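Local coordinates for disulfide bond protein A (Staphylococcus aureus, PDB 3BCI) that probably acts as a thiol-disulfide oxidoreductase of the DsbA type, supporting oxidative protein folding through a redox-active cysteine pair, at residues E28-V33 / D81-L86; V63-S68 / E136-I141; V71-P76 / I121-T126; P76-D81 / L110-E115. All blocks are in the same frame, centred on the assembly; numbering follows the deposited sequence.

Interaction 1 (E28-V33 / D81-L86); sequences ELDEKV and DFQKQL
Asp30 OD2 faces Lys84 and takes a hydrogen from water 1 at 2.6 Å. The same water donates its second hydrogen to Lys84 O at 2.8 Å, so a single molecule ties a carboxylate on one helix to a main-chain carbonyl on the other. Beside this bridge OD2 rests against the backbone itself, 3.5 Å from Lys84 CA, and the Asp30 side chain stands at about a right angle to that of Lys84. The other carboxylate oxygen meets carbon as well: Asp30 OD1 is 4.1 Å from Gln83 CG. Turning CG of Asp30 anti to its N (chi1 -173°) is what carries the carboxylate across to the facing helix. The Gln83 amide lies with its plane 73° from that of the carboxylate and is engaged away from it, its OE1 bonded to Tyr49 OH and its NE2 to Tyr21 OH. Lys84 likewise sends its ammonium away, bending at chi3 to leave NZ at a long 3.9 Å from Asp81 OD1, which has a firmer salt bridge with Arg38. Asp30 lies on helix 24-42, near, without touching, Cys23 and Cys26 of the CxxC motif at the start of that helix, a pair that can form the redox disulfide; helix 79-88 belongs to the helical insertion of the DsbA fold. Leu29 and Val33 turn to helix 166-174, while Phe82 and Leu86 pack on helix 100-108.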
loop_
_atom_site.group_PDB
_atom_site.type_symbol
_atom_site.label_atom_id
_atom_site.label_comp_id
_atom_site.label_asym_id
_atom_site.label_seq_id
_atom_site.Cartn_x
_atom_site.Cartn_y
_atom_site.Cartn_z
ATOM N N GLU A 28 4.802 10.135 4.660
ATOM C CA GLU A 28 6.086 10.327 5.324
ATOM C C GLU A 28 6.763 9.001 5.598
ATOM O O GLU A 28 7.970 8.864 5.409
ATOM C CB GLU A 28 5.891 11.057 6.648
ATOM C CG GLU A 28 6.118 12.538 6.576
ATOM C CD GLU A 28 5.784 13.228 7.884
ATOM O OE1 GLU A 28 6.191 12.735 8.948
ATOM O OE2 GLU A 28 5.117 14.274 7.853
ATOM N N LEU A 29 5.991 8.025 6.064
ATOM C CA LEU A 29 6.554 6.710 6.341
ATOM C C LEU A 29 7.128 6.139 5.045
ATOM O O LEU A 29 8.255 5.643 5.017
ATOM C CB LEU A 29 5.478 5.782 6.912
ATOM C CG LEU A 29 5.883 4.352 7.305
ATOM C CD1 LEU A 29 4.868 3.802 8.300
ATOM C CD2 LEU A 29 5.967 3.451 6.068
ATOM N N ASP A 30 6.361 6.227 3.966
ATOM C CA ASP A 30 6.812 5.705 2.682
ATOM C C ASP A 30 8.144 6.323 2.248
ATOM O O ASP A 30 9.074 5.612 1.867
ATOM C CB ASP A 30 5.762 5.975 1.605
ATOM C CG ASP A 30 6.099 5.310 0.286
ATOM O OD1 ASP A 30 5.842 4.092 0.149
ATOM O OD2 ASP A 30 6.634 6.005 -0.602
ATOM N N GLU A 31 8.233 7.647 2.323
ATOM C CA GLU A 31 9.436 8.371 1.915
ATOM C C GLU A 31 10.641 8.078 2.796
ATOM O O GLU A 31 11.756 7.938 2.304
ATOM C CB GLU A 31 9.182 9.882 1.942
ATOM C CG GLU A 31 7.950 10.335 1.190
ATOM C CD GLU A 31 7.646 11.808 1.412
ATOM O OE1 GLU A 31 7.711 12.257 2.574
ATOM O OE2 GLU A 31 7.331 12.511 0.431
ATOM N N LYS A 32 10.405 7.991 4.100
ATOM C CA LYS A 32 11.472 7.755 5.066
ATOM C C LYS A 32 11.900 6.305 5.270
ATOM O O LYS A 32 13.081 6.020 5.479
ATOM C CB LYS A 32 11.061 8.322 6.427
ATOM C CG LYS A 32 10.869 9.833 6.452
ATOM C CD LYS A 32 10.419 10.296 7.837
ATOM C CE LYS A 32 10.391 11.817 7.936
ATOM N NZ LYS A 32 10.011 12.260 9.305
ATOM N N VAL A 33 10.940 5.392 5.207
ATOM C CA VAL A 33 11.212 3.983 5.471
ATOM C C VAL A 33 11.385 3.029 4.291
ATOM O O VAL A 33 12.344 2.249 4.243
ATOM C CB VAL A 33 10.098 3.410 6.381
ATOM C CG1 VAL A 33 10.283 1.916 6.573
ATOM C CG2 VAL A 33 10.095 4.139 7.720
ATOM N N ASP A 81 6.828 0.436 -6.620
ATOM C CA ASP A 81 7.022 1.667 -7.378
ATOM C C ASP A 81 5.687 2.390 -7.450
ATOM O O ASP A 81 5.619 3.613 -7.334
ATOM C CB ASP A 81 7.501 1.387 -8.807
ATOM C CG ASP A 81 8.919 0.873 -8.860
ATOM O OD1 ASP A 81 9.739 1.255 -7.998
ATOM O OD2 ASP A 81 9.217 0.094 -9.784
ATOM N N PHE A 82 4.626 1.617 -7.659
ATOM C CA PHE A 82 3.285 2.180 -7.748
ATOM C C PHE A 82 2.950 2.909 -6.451
ATOM O O PHE A 82 2.463 4.038 -6.459
ATOM C CB PHE A 82 2.258 1.069 -7.974
ATOM C CG PHE A 82 0.855 1.578 -8.140
ATOM C CD1 PHE A 82 0.473 2.214 -9.312
ATOM C CD2 PHE A 82 -0.066 1.471 -7.101
ATOM C CE1 PHE A 82 -0.803 2.739 -9.447
ATOM C CE2 PHE A 82 -1.346 1.994 -7.225
ATOM C CZ PHE A 82 -1.715 2.630 -8.402
ATOM N N GLN A 83 3.220 2.242 -5.337
ATOM C CA GLN A 83 2.942 2.787 -4.024
ATOM C C GLN A 83 3.722 4.081 -3.803
ATOM O O GLN A 83 3.158 5.101 -3.401
ATOM C CB GLN A 83 3.301 1.734 -2.975
ATOM C CG GLN A 83 2.796 2.011 -1.592
ATOM C CD GLN A 83 2.755 0.758 -0.744
ATOM O OE1 GLN A 83 3.783 0.128 -0.496
ATOM N NE2 GLN A 83 1.559 0.384 -0.301
ATOM N N LYS A 84 5.017 4.047 -4.088
ATOM C CA LYS A 84 5.853 5.230 -3.917
ATOM C C LYS A 84 5.352 6.386 -4.774
ATOM O O LYS A 84 5.186 7.508 -4.293
ATOM C CB LYS A 84 7.304 4.911 -4.290
ATOM C CG LYS A 84 8.236 6.122 -4.249
ATOM C CD LYS A 84 9.685 5.702 -4.431
ATOM C CE LYS A 84 9.922 5.104 -5.807
ATOM N NZ LYS A 84 11.138 4.245 -5.831
ATOM N N GLN A 85 5.110 6.100 -6.050
ATOM C CA GLN A 85 4.641 7.109 -6.988
ATOM C C GLN A 85 3.261 7.656 -6.639
ATOM O O GLN A 85 2.977 8.830 -6.884
ATOM C CB GLN A 85 4.645 6.543 -8.413
ATOM C CG GLN A 85 6.049 6.383 -9.000
ATOM C CD GLN A 85 6.058 5.664 -10.343
ATOM O OE1 GLN A 85 5.241 5.951 -11.221
ATOM N NE2 GLN A 85 6.996 4.735 -10.512
ATOM N N LEU A 86 2.401 6.821 -6.063
ATOM C CA LEU A 86 1.067 7.286 -5.699
ATOM C C LEU A 86 1.138 8.212 -4.478
ATOM O O LEU A 86 0.507 9.267 -4.459
ATOM C CB LEU A 86 0.130 6.103 -5.423
ATOM C CG LEU A 86 -1.349 6.459 -5.194
ATOM C CD1 LEU A 86 -1.867 7.295 -6.357
ATOM C CD2 LEU A 86 -2.175 5.184 -5.065
HETATM O O HOH W 1 6.419 8.258 -1.899
#

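Interaction 2 (V63-S68 / E136-I141); sequences VGSRAS and EKDKKI
Arg66 reaches toward Glu136 from a CB that lies against Tyr124 of helix 114-125, and its side chain also touches Ala135 of helix 130-144. From CG to NE the chain runs extended. NE then donates to water 2 at 2.8 Å, the water lying at the edge of the guanidinium and in its plane. That water donates in turn to Glu136 OE2 at 2.8 Å. At the tip, Arg66 NH2 stops 4.0 Å from Glu136 OE2, beyond salt-bridge range, with guanidinium and carboxylate planes 42° apart; Trp132 adds a cation-pi partner. Glu136 gets there by folding at chi2 (-58°), which lays it alongside Arg66, pointing the same way. Deeper in, Ser65 OG lies 4.3 Å from Asp138 OD2. The outer pair is therefore opposite charge relayed through water, whose attraction is probably partly screened, while OD2 of the buried Asp138 draws its hydrogen bonds from His69 NE2 and Asn53 N.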
loop_
_atom_site.group_PDB
_atom_site.type_symbol
_atom_site.label_atom_id
_atom_site.label_comp_id
_atom_site.label_asym_id
_atom_site.label_seq_id
_atom_site.Cartn_x
_atom_site.Cartn_y
_atom_site.Cartn_z
ATOM N N VAL A 63 -11.210 3.616 -3.761
ATOM C CA VAL A 63 -10.945 3.465 -5.186
ATOM C C VAL A 63 -9.440 3.324 -5.376
ATOM O O VAL A 63 -8.977 2.475 -6.140
ATOM C CB VAL A 63 -11.452 4.683 -6.001
ATOM C CG1 VAL A 63 -11.162 4.472 -7.477
ATOM C CG2 VAL A 63 -12.954 4.866 -5.794
ATOM N N GLY A 64 -8.682 4.161 -4.674
ATOM C CA GLY A 64 -7.236 4.097 -4.764
ATOM C C GLY A 64 -6.752 2.748 -4.260
ATOM O O GLY A 64 -5.818 2.163 -4.817
ATOM N N SER A 65 -7.399 2.248 -3.212
ATOM C CA SER A 65 -7.036 0.959 -2.633
ATOM C C SER A 65 -7.277 -0.173 -3.624
ATOM O O SER A 65 -6.466 -1.086 -3.726
ATOM C CB SER A 65 -7.836 0.697 -1.355
ATOM O OG SER A 65 -7.446 -0.536 -0.770
ATOM N N ARG A 66 -8.397 -0.124 -4.343
ATOM C CA ARG A 66 -8.696 -1.153 -5.342
ATOM C C ARG A 66 -7.621 -1.186 -6.438
ATOM O O ARG A 66 -7.112 -2.246 -6.785
ATOM C CB ARG A 66 -10.056 -0.890 -5.994
ATOM C CG ARG A 66 -11.244 -1.058 -5.064
ATOM C CD ARG A 66 -12.498 -0.467 -5.689
ATOM N NE ARG A 66 -13.627 -0.491 -4.768
ATOM C CZ ARG A 66 -14.650 0.354 -4.827
ATOM N NH1 ARG A 66 -14.687 1.290 -5.765
ATOM N NH2 ARG A 66 -15.635 0.262 -3.948
ATOM N N ALA A 67 -7.287 -0.021 -6.987
ATOM C CA ALA A 67 -6.277 0.053 -8.039
ATOM C C ALA A 67 -4.957 -0.489 -7.511
ATOM O O ALA A 67 -4.250 -1.220 -8.208
ATOM C CB ALA A 67 -6.104 1.496 -8.510
ATOM N N SER A 68 -4.636 -0.127 -6.271
ATOM C CA SER A 68 -3.407 -0.573 -5.625
ATOM C C SER A 68 -3.373 -2.097 -5.532
ATOM O O SER A 68 -2.363 -2.728 -5.862
ATOM C CB SER A 68 -3.307 0.041 -4.222
ATOM O OG SER A 68 -2.112 -0.352 -3.569
ATOM N N GLU A 136 -11.940 -4.083 0.186
ATOM C CA GLU A 136 -12.927 -4.151 1.256
ATOM C C GLU A 136 -12.371 -4.913 2.457
ATOM O O GLU A 136 -12.517 -4.479 3.597
ATOM C CB GLU A 136 -14.200 -4.856 0.775
ATOM C CG GLU A 136 -15.039 -4.067 -0.224
ATOM C CD GLU A 136 -15.486 -2.720 0.318
ATOM O OE1 GLU A 136 -15.819 -2.648 1.523
ATOM O OE2 GLU A 136 -15.516 -1.739 -0.462
ATOM N N LYS A 137 -11.733 -6.049 2.189
ATOM C CA LYS A 137 -11.174 -6.891 3.236
ATOM C C LYS A 137 -10.163 -6.141 4.100
ATOM O O LYS A 137 -10.100 -6.355 5.311
ATOM C CB LYS A 137 -10.517 -8.131 2.620
ATOM C CG LYS A 137 -10.119 -9.190 3.643
ATOM C CD LYS A 137 -9.360 -10.342 2.998
ATOM C CE LYS A 137 -9.043 -11.432 4.019
ATOM N NZ LYS A 137 -8.214 -12.528 3.435
ATOM N N ASP A 138 -9.377 -5.263 3.481
ATOM C CA ASP A 138 -8.385 -4.480 4.220
ATOM C C ASP A 138 -9.025 -3.738 5.391
ATOM O O ASP A 138 -8.440 -3.628 6.468
ATOM C CB ASP A 138 -7.711 -3.461 3.301
ATOM C CG ASP A 138 -6.417 -3.974 2.700
ATOM O OD1 ASP A 138 -6.122 -5.186 2.830
ATOM O OD2 ASP A 138 -5.697 -3.160 2.087
ATOM N N LYS A 139 -10.232 -3.223 5.189
ATOM C CA LYS A 139 -10.895 -2.496 6.263
ATOM C C LYS A 139 -11.254 -3.446 7.399
ATOM O O LYS A 139 -11.168 -3.082 8.568
ATOM C CB LYS A 139 -12.153 -1.811 5.739
ATOM C CG LYS A 139 -11.898 -0.963 4.508
ATOM C CD LYS A 139 -13.194 -0.406 3.961
ATOM C CE LYS A 139 -13.522 0.912 4.614
ATOM N NZ LYS A 139 -14.977 1.202 4.530
ATOM N N LYS A 140 -11.661 -4.660 7.044
ATOM C CA LYS A 140 -12.023 -5.668 8.033
ATOM C C LYS A 140 -10.771 -6.110 8.799
ATOM O O LYS A 140 -10.815 -6.332 10.010
ATOM C CB LYS A 140 -12.667 -6.873 7.340
ATOM C CG LYS A 140 -13.110 -7.977 8.286
ATOM C CD LYS A 140 -13.756 -9.125 7.531
ATOM C CE LYS A 140 -14.195 -10.228 8.476
ATOM N NZ LYS A 140 -13.043 -10.800 9.227
ATOM N N ILE A 141 -9.654 -6.239 8.090
ATOM C CA ILE A 141 -8.406 -6.647 8.728
ATOM C C ILE A 141 -8.011 -5.630 9.800
ATOM O O ILE A 141 -7.702 -5.998 10.934
ATOM C CB ILE A 141 -7.264 -6.777 7.689
ATOM C CG1 ILE A 141 -7.551 -7.959 6.755
ATOM C CG2 ILE A 141 -5.921 -6.960 8.402
ATOM C CD1 ILE A 141 -6.565 -8.093 5.596
HETATM O O HOH W 2 -13.817 -2.282 -2.588
#

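Interaction 3 (V71-P76 / I121-T126); sequences VLMYAP and IKDYKT
Tyr74 and Asp123 meet at about a right angle, the carboxylate plane turned 73° from the ring. Asp123 approaches the ring at its edge, with CG in the ring plane and 3.5 Å from Tyr74 CE2. Just beyond, Tyr74 OH donates to Asp123 OD2 at 2.7 Å, meeting that oxygen from above the carboxylate, 52° out of its plane. With CG anti to the backbone N (chi1 -165°), Asp123 swings its acid group across to the tyrosine. Its other oxygen, OD1, is bonded to Ser131 OG, and the two hydroxyls between them fix the carboxylate's rotation. Met73 lays CG over one face of the Tyr74 ring, 3.8 Å above it and toward the rim, while its SD lies 4.3 Å from Asp123 OD1. This last turn of helix 61-74 thus bonds to Asp123 late in helix 114-125, Tyr74 packs further back along that helix on Lys119 and Ile120, and the start of helix 130-144 closes the junction through Lys130 and Ser131.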
loop_
_atom_site.group_PDB
_atom_site.type_symbol
_atom_site.label_atom_id
_atom_site.label_comp_id
_atom_site.label_asym_id
_atom_site.label_seq_id
_atom_site.Cartn_x
_atom_site.Cartn_y
_atom_site.Cartn_z
ATOM N N VAL A 71 -2.849 -3.742 -8.944
ATOM C CA VAL A 71 -1.443 -3.707 -9.333
ATOM C C VAL A 71 -0.660 -4.805 -8.615
ATOM O O VAL A 71 0.137 -5.519 -9.230
ATOM C CB VAL A 71 -0.799 -2.335 -8.998
ATOM C CG1 VAL A 71 0.713 -2.387 -9.220
ATOM C CG2 VAL A 71 -1.417 -1.248 -9.869
ATOM N N LEU A 72 -0.890 -4.937 -7.313
ATOM C CA LEU A 72 -0.203 -5.942 -6.515
ATOM C C LEU A 72 -0.425 -7.368 -7.032
ATOM O O LEU A 72 0.522 -8.144 -7.170
ATOM C CB LEU A 72 -0.666 -5.855 -5.054
ATOM C CG LEU A 72 -0.189 -6.987 -4.137
ATOM C CD1 LEU A 72 1.335 -6.968 -4.057
ATOM C CD2 LEU A 72 -0.808 -6.833 -2.747
ATOM N N MET A 73 -1.674 -7.714 -7.327
ATOM C CA MET A 73 -1.968 -9.068 -7.786
ATOM C C MET A 73 -1.568 -9.399 -9.217
ATOM O O MET A 73 -1.278 -10.553 -9.512
ATOM C CB MET A 73 -3.455 -9.386 -7.594
ATOM C CG MET A 73 -4.396 -8.472 -8.338
ATOM S SD MET A 73 -6.127 -8.947 -8.081
ATOM C CE MET A 73 -6.238 -8.807 -6.310
ATOM N N TYR A 74 -1.546 -8.403 -10.101
ATOM C CA TYR A 74 -1.194 -8.643 -11.499
ATOM C C TYR A 74 0.210 -8.200 -11.907
ATOM O O TYR A 74 0.734 -8.644 -12.927
ATOM C CB TYR A 74 -2.220 -7.979 -12.417
ATOM C CG TYR A 74 -3.609 -8.547 -12.271
ATOM C CD1 TYR A 74 -3.835 -9.916 -12.393
ATOM C CD2 TYR A 74 -4.703 -7.719 -12.022
ATOM C CE1 TYR A 74 -5.113 -10.451 -12.273
ATOM C CE2 TYR A 74 -5.988 -8.242 -11.902
ATOM C CZ TYR A 74 -6.184 -9.610 -12.030
ATOM O OH TYR A 74 -7.450 -10.135 -11.928
ATOM N N ALA A 75 0.812 -7.319 -11.118
ATOM C CA ALA A 75 2.156 -6.841 -11.408
ATOM C C ALA A 75 2.892 -6.611 -10.097
ATOM O O ALA A 75 3.321 -5.493 -9.797
ATOM C CB ALA A 75 2.094 -5.544 -12.228
ATOM N N PRO A 76 3.058 -7.678 -9.298
ATOM C CA PRO A 76 3.745 -7.589 -8.006
ATOM C C PRO A 76 5.112 -6.917 -8.019
ATOM O O PRO A 76 5.452 -6.182 -7.089
ATOM C CB PRO A 76 3.804 -9.048 -7.539
ATOM C CG PRO A 76 3.744 -9.835 -8.828
ATOM C CD PRO A 76 2.711 -9.076 -9.612
ATOM N N ILE A 121 -6.510 -2.186 -14.959
ATOM C CA ILE A 121 -7.462 -1.084 -15.055
ATOM C C ILE A 121 -8.906 -1.579 -15.016
ATOM O O ILE A 121 -9.750 -0.997 -14.339
ATOM C CB ILE A 121 -7.201 -0.269 -16.352
ATOM C CG1 ILE A 121 -5.841 0.427 -16.246
ATOM C CG2 ILE A 121 -8.282 0.762 -16.571
ATOM C CD1 ILE A 121 -5.462 1.253 -17.473
ATOM N N LYS A 122 -9.189 -2.665 -15.725
ATOM C CA LYS A 122 -10.544 -3.202 -15.734
ATOM C C LYS A 122 -10.894 -3.890 -14.409
ATOM O O LYS A 122 -12.019 -3.791 -13.925
ATOM C CB LYS A 122 -10.700 -4.183 -16.902
ATOM C CG LYS A 122 -12.112 -4.744 -17.088
ATOM C CD LYS A 122 -12.321 -6.027 -16.308
ATOM C CE LYS A 122 -13.658 -6.662 -16.654
ATOM N NZ LYS A 122 -13.854 -7.961 -15.956
ATOM N N ASP A 123 -9.923 -4.571 -13.808
ATOM C CA ASP A 123 -10.178 -5.279 -12.560
ATOM C C ASP A 123 -10.577 -4.381 -11.387
ATOM O O ASP A 123 -11.554 -4.667 -10.700
ATOM C CB ASP A 123 -8.958 -6.131 -12.181
ATOM C CG ASP A 123 -9.276 -7.170 -11.106
ATOM O OD1 ASP A 123 -9.400 -6.807 -9.917
ATOM O OD2 ASP A 123 -9.411 -8.360 -11.459
ATOM N N TYR A 124 -9.848 -3.290 -11.162
ATOM C CA TYR A 124 -10.173 -2.416 -10.037
ATOM C C TYR A 124 -11.460 -1.619 -10.219
ATOM O O TYR A 124 -11.980 -1.055 -9.260
ATOM C CB TYR A 124 -8.990 -1.481 -9.718
ATOM C CG TYR A 124 -8.991 -0.109 -10.368
ATOM C CD1 TYR A 124 -9.666 0.962 -9.783
ATOM C CD2 TYR A 124 -8.271 0.130 -11.541
ATOM C CE1 TYR A 124 -9.619 2.244 -10.348
ATOM C CE2 TYR A 124 -8.217 1.405 -12.116
ATOM C CZ TYR A 124 -8.890 2.456 -11.514
ATOM O OH TYR A 124 -8.831 3.717 -12.074
ATOM N N LYS A 125 -11.985 -1.593 -11.441
ATOM C CA LYS A 125 -13.221 -0.868 -11.719
ATOM C C LYS A 125 -14.431 -1.797 -11.786
ATOM O O LYS A 125 -15.562 -1.340 -11.935
ATOM C CB LYS A 125 -13.111 -0.113 -13.045
ATOM C CG LYS A 125 -11.969 0.893 -13.112
ATOM C CD LYS A 125 -11.952 1.605 -14.455
ATOM C CE LYS A 125 -10.815 2.603 -14.531
ATOM N NZ LYS A 125 -10.774 3.292 -15.844
ATOM N N THR A 126 -14.193 -3.099 -11.679
ATOM C CA THR A 126 -15.278 -4.075 -11.754
ATOM C C THR A 126 -15.783 -4.506 -10.379
ATOM O O THR A 126 -15.042 -5.072 -9.582
ATOM C CB THR A 126 -14.831 -5.327 -12.527
ATOM O OG1 THR A 126 -14.368 -4.942 -13.828
ATOM C CG2 THR A 126 -15.993 -6.306 -12.678
#

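Interaction 4 (P76-D81 / L110-E115); sequences PKSFLD and LHLDKE
Two interhelical turns of the helical insertion that distinguishes DsbA proteins from plain thioredoxins touch here, Ser78 in the turn before helix 79-88 meeting Leu110 and Leu112 in the turn before helix 114-125. Ser78 OG meets both carbon and water: Leu112 CD2 comes to 3.3 Å from it, and water 3 is bonded to it at 2.6 Å. Its place beside the two follows from chi1 (-59°), which sets OG anti to the carbonyl carbon. The water donates to Leu110 O at 2.8 Å, linking the serine hydroxyl to a main-chain carbonyl across the contact. This turn links helix 100-108 to helix 114-125: His111, with positive phi (58°), leaves the helical conformation after Leu110, and Asp113 takes the N-cap position of the next helix, its side chain capping a backbone N of the first turn and its OD1 bonding to Thr116 OG1. Ser78 CB faces both leucines, 4.1 Å from Leu110 CD1 and equally far from Leu112 CD2. The second branch of Leu110 covers the backbone instead, its CD2 standing 4.0 Å from Ser78 O. More loosely, Leu110 CD2 lies 4.5 Å from Asp81 CB. The Asp81 carboxylate has its main partner in Arg38 of helix 24-42, a salt bridge. Leu110 packs in addition on Val71 of helix 61-74, and Leu112 on Ala75 just beyond that helix's end.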
loop_
_atom_site.group_PDB
_atom_site.type_symbol
_atom_site.label_atom_id
_atom_site.label_comp_id
_atom_site.label_asym_id
_atom_site.label_seq_id
_atom_site.Cartn_x
_atom_site.Cartn_y
_atom_site.Cartn_z
ATOM N N PRO A 76 3.058 -7.678 -9.298
ATOM C CA PRO A 76 3.745 -7.589 -8.006
ATOM C C PRO A 76 5.112 -6.917 -8.019
ATOM O O PRO A 76 5.452 -6.182 -7.089
ATOM C CB PRO A 76 3.804 -9.048 -7.539
ATOM C CG PRO A 76 3.744 -9.835 -8.828
ATOM C CD PRO A 76 2.711 -9.076 -9.612
ATOM N N LYS A 77 5.899 -7.152 -9.064
ATOM C CA LYS A 77 7.227 -6.549 -9.128
ATOM C C LYS A 77 7.188 -5.036 -9.367
ATOM O O LYS A 77 8.218 -4.364 -9.302
ATOM C CB LYS A 77 8.072 -7.240 -10.206
ATOM C CG LYS A 77 8.283 -8.730 -9.944
ATOM C CD LYS A 77 9.201 -9.381 -10.975
ATOM C CE LYS A 77 10.585 -9.653 -10.400
ATOM N NZ LYS A 77 11.494 -10.285 -11.400
ATOM N N SER A 78 5.998 -4.504 -9.634
ATOM C CA SER A 78 5.825 -3.069 -9.866
ATOM C C SER A 78 5.056 -2.409 -8.723
ATOM O O SER A 78 4.897 -1.193 -8.702
ATOM C CB SER A 78 5.040 -2.822 -11.163
ATOM O OG SER A 78 5.690 -3.370 -12.289
ATOM N N PHE A 79 4.574 -3.211 -7.781
ATOM C CA PHE A 79 3.779 -2.695 -6.670
ATOM C C PHE A 79 4.441 -1.600 -5.831
ATOM O O PHE A 79 3.829 -0.558 -5.580
ATOM C CB PHE A 79 3.340 -3.846 -5.759
ATOM C CG PHE A 79 2.482 -3.408 -4.600
ATOM C CD1 PHE A 79 1.235 -2.829 -4.819
ATOM C CD2 PHE A 79 2.934 -3.548 -3.291
ATOM C CE1 PHE A 79 0.449 -2.391 -3.746
ATOM C CE2 PHE A 79 2.162 -3.116 -2.215
ATOM C CZ PHE A 79 0.917 -2.536 -2.440
ATOM N N LEU A 80 5.678 -1.823 -5.393
ATOM C CA LEU A 80 6.353 -0.823 -4.577
ATOM C C LEU A 80 6.583 0.496 -5.313
ATOM O O LEU A 80 6.533 1.565 -4.701
ATOM C CB LEU A 80 7.670 -1.384 -4.025
ATOM C CG LEU A 80 7.435 -2.505 -3.000
ATOM C CD1 LEU A 80 8.772 -2.999 -2.455
ATOM C CD2 LEU A 80 6.559 -1.989 -1.859
ATOM N N ASP A 81 6.828 0.436 -6.620
ATOM C CA ASP A 81 7.022 1.667 -7.378
ATOM C C ASP A 81 5.687 2.390 -7.450
ATOM O O ASP A 81 5.619 3.613 -7.334
ATOM C CB ASP A 81 7.501 1.387 -8.807
ATOM C CG ASP A 81 8.919 0.873 -8.860
ATOM O OD1 ASP A 81 9.739 1.255 -7.998
ATOM O OD2 ASP A 81 9.217 0.094 -9.784
ATOM N N LEU A 110 3.613 2.804 -15.031
ATOM C CA LEU A 110 4.414 1.635 -14.672
ATOM C C LEU A 110 5.037 1.008 -15.923
ATOM O O LEU A 110 6.010 0.255 -15.840
ATOM C CB LEU A 110 3.547 0.601 -13.951
ATOM C CG LEU A 110 2.919 1.044 -12.626
ATOM C CD1 LEU A 110 2.073 -0.084 -12.056
ATOM C CD2 LEU A 110 4.012 1.438 -11.645
ATOM N N HIS A 111 4.460 1.317 -17.079
ATOM C CA HIS A 111 4.954 0.809 -18.356
ATOM C C HIS A 111 5.004 -0.703 -18.447
ATOM O O HIS A 111 6.017 -1.283 -18.845
ATOM C CB HIS A 111 6.337 1.392 -18.645
ATOM C CG HIS A 111 6.345 2.885 -18.722
ATOM N ND1 HIS A 111 5.429 3.591 -19.474
ATOM C CD2 HIS A 111 7.135 3.808 -18.125
ATOM C CE1 HIS A 111 5.653 4.885 -19.334
ATOM N NE2 HIS A 111 6.683 5.044 -18.521
ATOM N N LEU A 112 3.900 -1.338 -18.074
ATOM C CA LEU A 112 3.789 -2.787 -18.135
ATOM C C LEU A 112 3.378 -3.073 -19.572
ATOM O O LEU A 112 3.144 -2.142 -20.346
ATOM C CB LEU A 112 2.684 -3.268 -17.195
ATOM C CG LEU A 112 2.726 -2.766 -15.750
ATOM C CD1 LEU A 112 1.425 -3.141 -15.053
ATOM C CD2 LEU A 112 3.921 -3.360 -15.022
ATOM N N ASP A 113 3.294 -4.344 -19.946
ATOM C CA ASP A 113 2.865 -4.642 -21.300
ATOM C C ASP A 113 1.400 -4.214 -21.372
ATOM O O ASP A 113 0.692 -4.218 -20.361
ATOM C CB ASP A 113 3.001 -6.130 -21.626
ATOM C CG ASP A 113 1.991 -6.985 -20.894
ATOM O OD1 ASP A 113 2.268 -7.373 -19.742
ATOM O OD2 ASP A 113 0.917 -7.268 -21.472
ATOM N N LYS A 114 0.958 -3.840 -22.566
ATOM C CA LYS A 114 -0.402 -3.370 -22.797
ATOM C C LYS A 114 -1.525 -4.186 -22.161
ATOM O O LYS A 114 -2.365 -3.632 -21.450
ATOM C CB LYS A 114 -0.657 -3.257 -24.302
ATOM C CG LYS A 114 -1.971 -2.585 -24.664
ATOM C CD LYS A 114 -1.960 -1.108 -24.306
ATOM C CE LYS A 114 -3.147 -0.390 -24.929
ATOM N NZ LYS A 114 -3.078 1.084 -24.735
ATOM N N GLU A 115 -1.547 -5.490 -22.416
ATOM C CA GLU A 115 -2.606 -6.337 -21.876
ATOM C C GLU A 115 -2.623 -6.423 -20.347
ATOM O O GLU A 115 -3.687 -6.522 -19.749
ATOM C CB GLU A 115 -2.534 -7.744 -22.483
ATOM C CG GLU A 115 -2.861 -7.810 -23.985
ATOM C CD GLU A 115 -4.210 -7.179 -24.346
ATOM O OE1 GLU A 115 -5.136 -7.204 -23.505
ATOM O OE2 GLU A 115 -4.353 -6.674 -25.484
HETATM O O HOH W 3 6.713 -1.377 -13.620
#

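In the fold
All four contacts involve the helical insertion of this DsbA fold. Interactions 3 and 4 lie closest, centres about 10 Å apart on the same side of the chain's centre, whereas interactions 1 and 2 lie on opposite sides, about 17 Å apart. Interactions 2 and 3 share helix 61-74, and 1 and 4 share helix 79-88. Along the chain, interaction 4 is nested inside the loop closed by 3, and 3 inside that closed by 2; interaction 1 crosses them all. Phe82 packs on Ser68, Val71 and Leu110, touching the other three contacts, so the helices form one continuous body that meets helix 24-42, beside the redox-active cysteine pair, through interaction 1.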